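Local structure of putative trp repressor binding protein (Lactobacillus acidophilus NCFM, 3EDO) at residues F64-L69 and T93-L98; N75-L81 and N104-A110. The protein binds flavin mononucleotide in a flavodoxin-like domain and probably serves in electron transfer, perhaps as an NAD(P)H-dependent oxidoreductase. Residues are numbered along the deposited sequence.

Interaction 1: F64-L69 and T93-L98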
loop_
_atom_site.group_PDB
_atom_site.type_symbol
_atom_site.label_atom_id
_atom_site.label_comp_id
_atom_site.label_asym_id
_atom_site.label_seq_id
_atom_site.Cartn_x
_atom_site.Cartn_y
_atom_site.Cartn_z
ATOM N N PHE A 64 -6.570 -14.550 -0.193
ATOM C CA PHE A 64 -5.705 -13.421 -0.534
ATOM C C PHE A 64 -4.285 -13.929 -0.749
ATOM O O PHE A 64 -3.888 -15.004 -0.219
ATOM C CB PHE A 64 -5.766 -12.360 0.564
ATOM C CG PHE A 64 -6.977 -11.481 0.488
ATOM C CD1 PHE A 64 -8.224 -11.921 0.905
ATOM C CD2 PHE A 64 -6.887 -10.201 -0.051
ATOM C CE1 PHE A 64 -9.335 -11.097 0.807
ATOM C CE2 PHE A 64 -8.006 -9.390 -0.129
ATOM C CZ PHE A 64 -9.208 -9.820 0.292
ATOM N N PRO A 65 -3.501 -13.231 -1.566
ATOM C CA PRO A 65 -2.214 -13.769 -1.966
ATOM C C PRO A 65 -1.129 -13.671 -0.908
ATOM O O PRO A 65 -1.131 -12.758 -0.093
ATOM C CB PRO A 65 -1.855 -12.909 -3.173
ATOM C CG PRO A 65 -2.550 -11.619 -2.960
ATOM C CD PRO A 65 -3.806 -11.948 -2.229
ATOM N N GLU A 66 -0.227 -14.641 -0.898
ATOM C CA GLU A 66 1.005 -14.515 -0.151
ATOM C C GLU A 66 1.875 -13.459 -0.821
ATOM O O GLU A 66 1.736 -13.172 -2.022
ATOM C CB GLU A 66 1.736 -15.863 -0.069
ATOM C CG GLU A 66 0.932 -16.958 0.622
ATOM C CD GLU A 66 0.553 -16.625 2.067
ATOM O OE1 GLU A 66 1.422 -16.174 2.851
ATOM O OE2 GLU A 66 -0.624 -16.830 2.439
ATOM N N ILE A 67 2.733 -12.847 -0.022
ATOM C CA ILE A 67 3.604 -11.787 -0.499
ATOM C C ILE A 67 5.049 -12.097 -0.165
ATOM O O ILE A 67 5.329 -12.844 0.791
ATOM C CB ILE A 67 3.190 -10.406 0.063
ATOM C CG1 ILE A 67 3.279 -10.371 1.588
ATOM C CG2 ILE A 67 1.764 -10.077 -0.427
ATOM C CD1 ILE A 67 3.008 -8.977 2.158
ATOM N N GLN A 68 5.941 -11.503 -0.943
ATOM C CA GLN A 68 7.374 -11.578 -0.704
ATOM C C GLN A 68 7.917 -10.185 -0.504
ATOM O O GLN A 68 7.665 -9.283 -1.311
ATOM C CB GLN A 68 8.100 -12.239 -1.870
ATOM C CG GLN A 68 7.675 -13.672 -2.120
ATOM C CD GLN A 68 6.395 -13.762 -2.920
ATOM O OE1 GLN A 68 6.267 -13.093 -3.944
ATOM N NE2 GLN A 68 5.459 -14.590 -2.476
ATOM N N LEU A 69 8.650 -10.007 0.592
ATOM C CA LEU A 69 9.304 -8.736 0.883
ATOM C C LEU A 69 10.437 -8.999 1.859
ATOM O O LEU A 69 10.485 -10.042 2.496
ATOM C CB LEU A 69 8.325 -7.682 1.444
ATOM C CG LEU A 69 7.721 -7.856 2.825
ATOM C CD1 LEU A 69 6.986 -6.587 3.287
ATOM C CD2 LEU A 69 6.779 -9.049 2.837
ATOM N N THR A 93 -5.060 -6.565 -3.848
ATOM C CA THR A 93 -5.201 -7.575 -2.804
ATOM C C THR A 93 -3.919 -7.910 -2.019
ATOM O O THR A 93 -4.050 -8.269 -0.851
ATOM C CB THR A 93 -5.871 -8.840 -3.362
ATOM O OG1 THR A 93 -5.109 -9.337 -4.464
ATOM C CG2 THR A 93 -7.327 -8.571 -3.790
ATOM N N PRO A 94 -2.693 -7.785 -2.595
ATOM C CA PRO A 94 -1.497 -8.013 -1.751
ATOM C C PRO A 94 -1.441 -7.087 -0.538
ATOM O O PRO A 94 -0.810 -7.443 0.463
ATOM C CB PRO A 94 -0.333 -7.750 -2.709
ATOM C CG PRO A 94 -0.905 -8.075 -4.071
ATOM C CD PRO A 94 -2.304 -7.528 -3.993
ATOM N N ILE A 95 -2.052 -5.911 -0.639
ATOM C CA ILE A 95 -2.065 -4.962 0.476
ATOM C C ILE A 95 -2.798 -5.491 1.689
ATOM O O ILE A 95 -2.406 -5.188 2.815
ATOM C CB ILE A 95 -2.624 -3.595 0.002
ATOM C CG1 ILE A 95 -1.808 -3.012 -1.157
ATOM C CG2 ILE A 95 -2.703 -2.610 1.156
ATOM C CD1 ILE A 95 -0.316 -2.854 -0.907
ATOM N N LYS A 96 -3.845 -6.292 1.485
ATOM C CA LYS A 96 -4.537 -6.872 2.643
ATOM C C LYS A 96 -3.581 -7.784 3.418
ATOM O O LYS A 96 -3.513 -7.712 4.652
ATOM C CB LYS A 96 -5.793 -7.647 2.221
ATOM C CG LYS A 96 -6.652 -8.042 3.432
ATOM C CD LYS A 96 -8.129 -8.257 3.189
ATOM C CE LYS A 96 -8.936 -8.156 4.466
ATOM N NZ LYS A 96 -8.234 -8.717 5.644
ATOM N N THR A 97 -2.849 -8.627 2.710
ATOM C CA THR A 97 -1.875 -9.534 3.339
ATOM C C THR A 97 -0.795 -8.725 4.068
ATOM O O THR A 97 -0.400 -9.039 5.196
ATOM C CB THR A 97 -1.269 -10.443 2.283
ATOM O OG1 THR A 97 -2.352 -11.136 1.652
ATOM C CG2 THR A 97 -0.283 -11.417 2.916
ATOM N N LEU A 98 -0.294 -7.685 3.406
ATOM C CA LEU A 98 0.724 -6.820 4.004
ATOM C C LEU A 98 0.229 -6.240 5.329
ATOM O O LEU A 98 0.929 -6.267 6.349
ATOM C CB LEU A 98 1.111 -5.685 3.045
ATOM C CG LEU A 98 2.065 -4.650 3.647
ATOM C CD1 LEU A 98 3.422 -5.271 4.000
ATOM C CD2 LEU A 98 2.214 -3.470 2.673
#

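Interaction 2: N75-L81 and N104-A110. With EDO (1,2-ethanediol), chain I.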
loop_
_atom_site.group_PDB
_atom_site.type_symbol
_atom_site.label_atom_id
_atom_site.label_comp_id
_atom_site.label_asym_id
_atom_site.label_seq_id
_atom_site.Cartn_x
_atom_site.Cartn_y
_atom_site.Cartn_z
ATOM N N ASN A 75 8.465 -1.591 13.697
ATOM C CA ASN A 75 8.628 -0.658 14.810
ATOM C C ASN A 75 9.952 0.067 14.854
ATOM O O ASN A 75 10.166 0.864 15.752
ATOM C CB ASN A 75 8.280 -1.347 16.132
ATOM C CG ASN A 75 6.815 -1.649 16.217
ATOM O OD1 ASN A 75 5.972 -0.770 15.974
ATOM N ND2 ASN A 75 6.483 -2.907 16.482
ATOM N N ASN A 76 10.762 -0.076 13.800
ATOM C CA ASN A 76 11.882 0.840 13.568
ATOM C C ASN A 76 11.437 2.178 12.978
ATOM O O ASN A 76 12.254 3.101 12.847
ATOM C CB ASN A 76 12.923 0.249 12.607
ATOM C CG ASN A 76 13.751 -0.842 13.226
ATOM O OD1 ASN A 76 13.919 -0.885 14.439
ATOM N ND2 ASN A 76 14.325 -1.690 12.396
ATOM N N TYR A 77 10.162 2.308 12.593
ATOM C CA TYR A 77 9.679 3.503 11.892
ATOM C C TYR A 77 8.595 4.236 12.650
ATOM O O TYR A 77 7.806 3.627 13.360
ATOM C CB TYR A 77 9.167 3.086 10.496
ATOM C CG TYR A 77 10.233 2.352 9.737
ATOM C CD1 TYR A 77 11.203 3.050 9.032
ATOM C CD2 TYR A 77 10.292 0.974 9.739
ATOM C CE1 TYR A 77 12.233 2.389 8.370
ATOM C CE2 TYR A 77 11.319 0.305 9.064
ATOM C CZ TYR A 77 12.272 1.028 8.381
ATOM O OH TYR A 77 13.272 0.352 7.714
ATOM N N ASP A 78 8.552 5.544 12.442
ATOM C CA ASP A 78 7.475 6.395 12.911
ATOM C C ASP A 78 6.279 6.439 11.979
ATOM O O ASP A 78 5.149 6.652 12.409
ATOM C CB ASP A 78 7.979 7.820 13.117
ATOM C CG ASP A 78 9.105 7.881 14.115
ATOM O OD1 ASP A 78 8.833 7.502 15.267
ATOM O OD2 ASP A 78 10.223 8.255 13.733
ATOM N N LEU A 79 6.551 6.304 10.688
ATOM C CA LEU A 79 5.556 6.434 9.628
ATOM C C LEU A 79 5.851 5.401 8.548
ATOM O O LEU A 79 6.997 5.298 8.116
ATOM C CB LEU A 79 5.628 7.832 9.035
ATOM C CG LEU A 79 4.656 8.152 7.881
ATOM C CD1 LEU A 79 3.220 8.036 8.293
ATOM C CD2 LEU A 79 4.953 9.563 7.365
ATOM N N ILE A 80 4.815 4.646 8.152
ATOM C CA ILE A 80 4.894 3.702 7.055
ATOM C C ILE A 80 3.885 4.132 6.011
ATOM O O ILE A 80 2.694 4.258 6.302
ATOM C CB ILE A 80 4.685 2.253 7.517
ATOM C CG1 ILE A 80 5.797 1.887 8.528
ATOM C CG2 ILE A 80 4.682 1.312 6.288
ATOM C CD1 ILE A 80 5.670 0.470 9.095
ATOM N N LEU A 81 4.394 4.424 4.817
ATOM C CA LEU A 81 3.584 4.789 3.661
ATOM C C LEU A 81 3.403 3.564 2.791
ATOM O O LEU A 81 4.385 2.942 2.395
ATOM C CB LEU A 81 4.280 5.925 2.876
ATOM C CG LEU A 81 4.523 7.224 3.664
ATOM C CD1 LEU A 81 5.082 8.278 2.770
ATOM C CD2 LEU A 81 3.284 7.700 4.395
ATOM N N ASN A 104 1.446 -5.842 14.436
ATOM C CA ASN A 104 2.100 -5.356 15.656
ATOM C C ASN A 104 2.818 -4.012 15.527
ATOM O O ASN A 104 3.501 -3.582 16.451
ATOM C CB ASN A 104 3.001 -6.463 16.214
ATOM C CG ASN A 104 2.205 -7.730 16.601
ATOM O OD1 ASN A 104 2.581 -8.839 16.236
ATOM N ND2 ASN A 104 1.093 -7.550 17.297
ATOM N N TYR A 105 2.621 -3.338 14.407
ATOM C CA TYR A 105 3.208 -2.020 14.188
ATOM C C TYR A 105 2.460 -0.973 14.973
ATOM O O TYR A 105 1.247 -0.840 14.839
ATOM C CB TYR A 105 3.169 -1.685 12.703
ATOM C CG TYR A 105 3.612 -0.277 12.389
ATOM C CD1 TYR A 105 4.856 0.190 12.748
ATOM C CD2 TYR A 105 2.757 0.612 11.723
ATOM C CE1 TYR A 105 5.268 1.481 12.431
ATOM C CE2 TYR A 105 3.157 1.891 11.405
ATOM C CZ TYR A 105 4.409 2.327 11.781
ATOM O OH TYR A 105 4.821 3.586 11.492
ATOM N N ARG A 106 3.191 -0.198 15.765
ATOM C CA ARG A 106 2.570 0.772 16.671
ATOM C C ARG A 106 2.552 2.209 16.169
ATOM O O ARG A 106 1.957 3.064 16.783
ATOM C CB ARG A 106 3.258 0.710 18.032
ATOM C CG ARG A 106 3.057 -0.635 18.723
ATOM C CD ARG A 106 3.747 -0.699 20.072
ATOM N NE ARG A 106 5.182 -0.481 19.947
ATOM C CZ ARG A 106 6.110 -1.430 19.884
ATOM N NH1 ARG A 106 5.789 -2.719 19.944
ATOM N NH2 ARG A 106 7.381 -1.083 19.768
ATOM N N GLY A 107 3.200 2.465 15.051
ATOM C CA GLY A 107 3.341 3.813 14.528
ATOM C C GLY A 107 2.212 4.250 13.605
ATOM O O GLY A 107 1.141 3.671 13.578
ATOM N N GLU A 108 2.464 5.317 12.865
ATOM C CA GLU A 108 1.482 5.872 11.939
ATOM C C GLU A 108 1.586 5.192 10.571
ATOM O O GLU A 108 2.683 4.854 10.111
ATOM C CB GLU A 108 1.758 7.384 11.774
ATOM C CG GLU A 108 1.469 8.165 13.042
ATOM C CD GLU A 108 1.765 9.624 12.930
ATOM O OE1 GLU A 108 2.558 10.028 12.065
ATOM O OE2 GLU A 108 1.225 10.395 13.756
ATOM N N VAL A 109 0.432 5.035 9.926
ATOM C CA VAL A 109 0.319 4.479 8.585
ATOM C C VAL A 109 -0.403 5.494 7.709
ATOM O O VAL A 109 -1.393 6.081 8.124
ATOM C CB VAL A 109 -0.514 3.174 8.633
ATOM C CG1 VAL A 109 -0.754 2.632 7.201
ATOM C CG2 VAL A 109 0.141 2.126 9.509
ATOM N N ALA A 110 0.046 5.640 6.460
ATOM C CA ALA A 110 -0.748 6.362 5.470
ATOM C C ALA A 110 -0.647 5.590 4.176
ATOM O O ALA A 110 0.306 4.840 3.972
ATOM C CB ALA A 110 -0.261 7.774 5.303
HETATM C C1 EDO I . 6.806 2.646 17.663
HETATM O O1 EDO I . 7.814 3.549 18.193
HETATM C C2 EDO I . 6.718 2.549 16.140
HETATM O O2 EDO I . 6.475 3.861 15.632
#

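Interaction 1: F64-L69 and T93-L98
An extended, irregular run of backbone, Phe64-Leu69, runs along the N-terminal part of the helix that includes Pro94-Leu98. The two backbones come closest near the start of that helix, with CA-CA distances of 6.3 Å for Phe64 and Thr93 and 5.8 Å for Pro65 and Pro94. Within the helical segment, Lys96 N bonds to Thr93 O (3.1 Å) and Leu98 N to Pro94 O (3.0 Å). The loop backbone, by contrast, offers its carbonyl Pro65 O to the side chain of Thr97, whose OG1 donates a short hydrogen bond of 2.7 Å. Phe64 lies at one end of the contact. The aliphatic part of Lys96 crosses one face of its ring in a CH-pi contact, CD standing 3.7 Å from the Phe64 centroid, while Thr93 O meets the ring edge, 3.5 Å from Phe64 CD2. Lys96 also has a cation-pi partner in Trp130. Next along the loop, the two proline rings touch, Pro65 CG to Pro94 CG at 4.1 Å. Ile67 then points at the helix, its CG2 3.9 Å from Pro94 CB and its CD1 3.9 Å from Leu98 CB; Leu69 CD1 reaches Leu98 CD1, also at 3.9 Å. Thr93 OG1 bonds to Gln57 of helix 49-58. Ile95 and Leu98 pack on Ile82 of strand 79-87, so this helix of the flavodoxin-like fold lies between the central sheet and the loop. Largely apolar packing thus makes up most of this loop-helix contact, and Thr97 OG1 gives the Pro65 carbonyl a donor, the one hydrogen bond between the segments.

Interaction 2: N75-L81 and N104-A110
Asn75, in a short 3-10 segment, uses both ends of its side-chain amide on the opposing backbone: ND2 donates to Asn104 O (3.1 Å) and OD1 accepts from Arg106 N (2.8 Å). Its ND2 also lies over one face of the Arg106 guanidinium, 3.5 Å from NH1. Tyr77 turns its ring away to bond Glu32 through OH, but its carbonyl O stays near the edge of the Tyr105 ring, 3.5 Å from CE1, and accepts a 2.6 Å hydrogen bond from O2 of an ethanediol, probably left by the crystallisation liquor. At Asp78 the parallel pairing begins, Glu108 N donating to Asp78 O (3.0 Å). Close by, Gly107 has no side chain; a CB there would run into Tyr105 OH. Leu79 pairs with Glu108 at a CA-CA distance of 4.7 Å, and its CA makes a CH...O contact with Glu108 O (3.3 Å). These are neighbouring strands of the central parallel sheet of the flavodoxin-like fold, 19° apart in direction and joined by a right-handed beta-alpha-beta crossover through helix 94-101; strand 6-10 borders strand 79-87 and strand 135-141 borders strand 108-114. Ile80 continues the pairing through both backbone groups, N to Glu108 O (2.9 Å) and O from Ala110 N (3.0 Å). Its CD1 sits over the Tyr105 ring, 3.5 Å from the centroid, while Tyr105 OH donates to Glu108 O (2.8 Å), a second bond on that carbonyl. Leu81 faces the same side as Leu79, its CD2 3.7 Å from Ala110 CB, and both Leu81 and Ala110 pack against Trp149 of helix 146-150.

Helix 94-101 and strand 108-114 are consecutive in the chain, so interactions 1 and 2 involve successive parts of one beta-alpha-beta unit; their centres are about 17 Å apart, their nearest atoms about 6 Å. Both are partly buried. Interaction 1 lies on the sheet's flank, where a loop rests on a helix; interaction 2 runs from the more open turns before the two strands, at Asn75 and Arg106, into the buried sheet at Leu81 and Ala110. Interaction 1 is mostly side-chain packing with one side-chain-to-backbone hydrogen bond; interaction 2 adds three parallel-strand backbone bonds to the Asn75 amide bonds and the Ile80-Tyr105 CH-pi contact. The side chain of Thr93 is about 9 Å from the bound FMN.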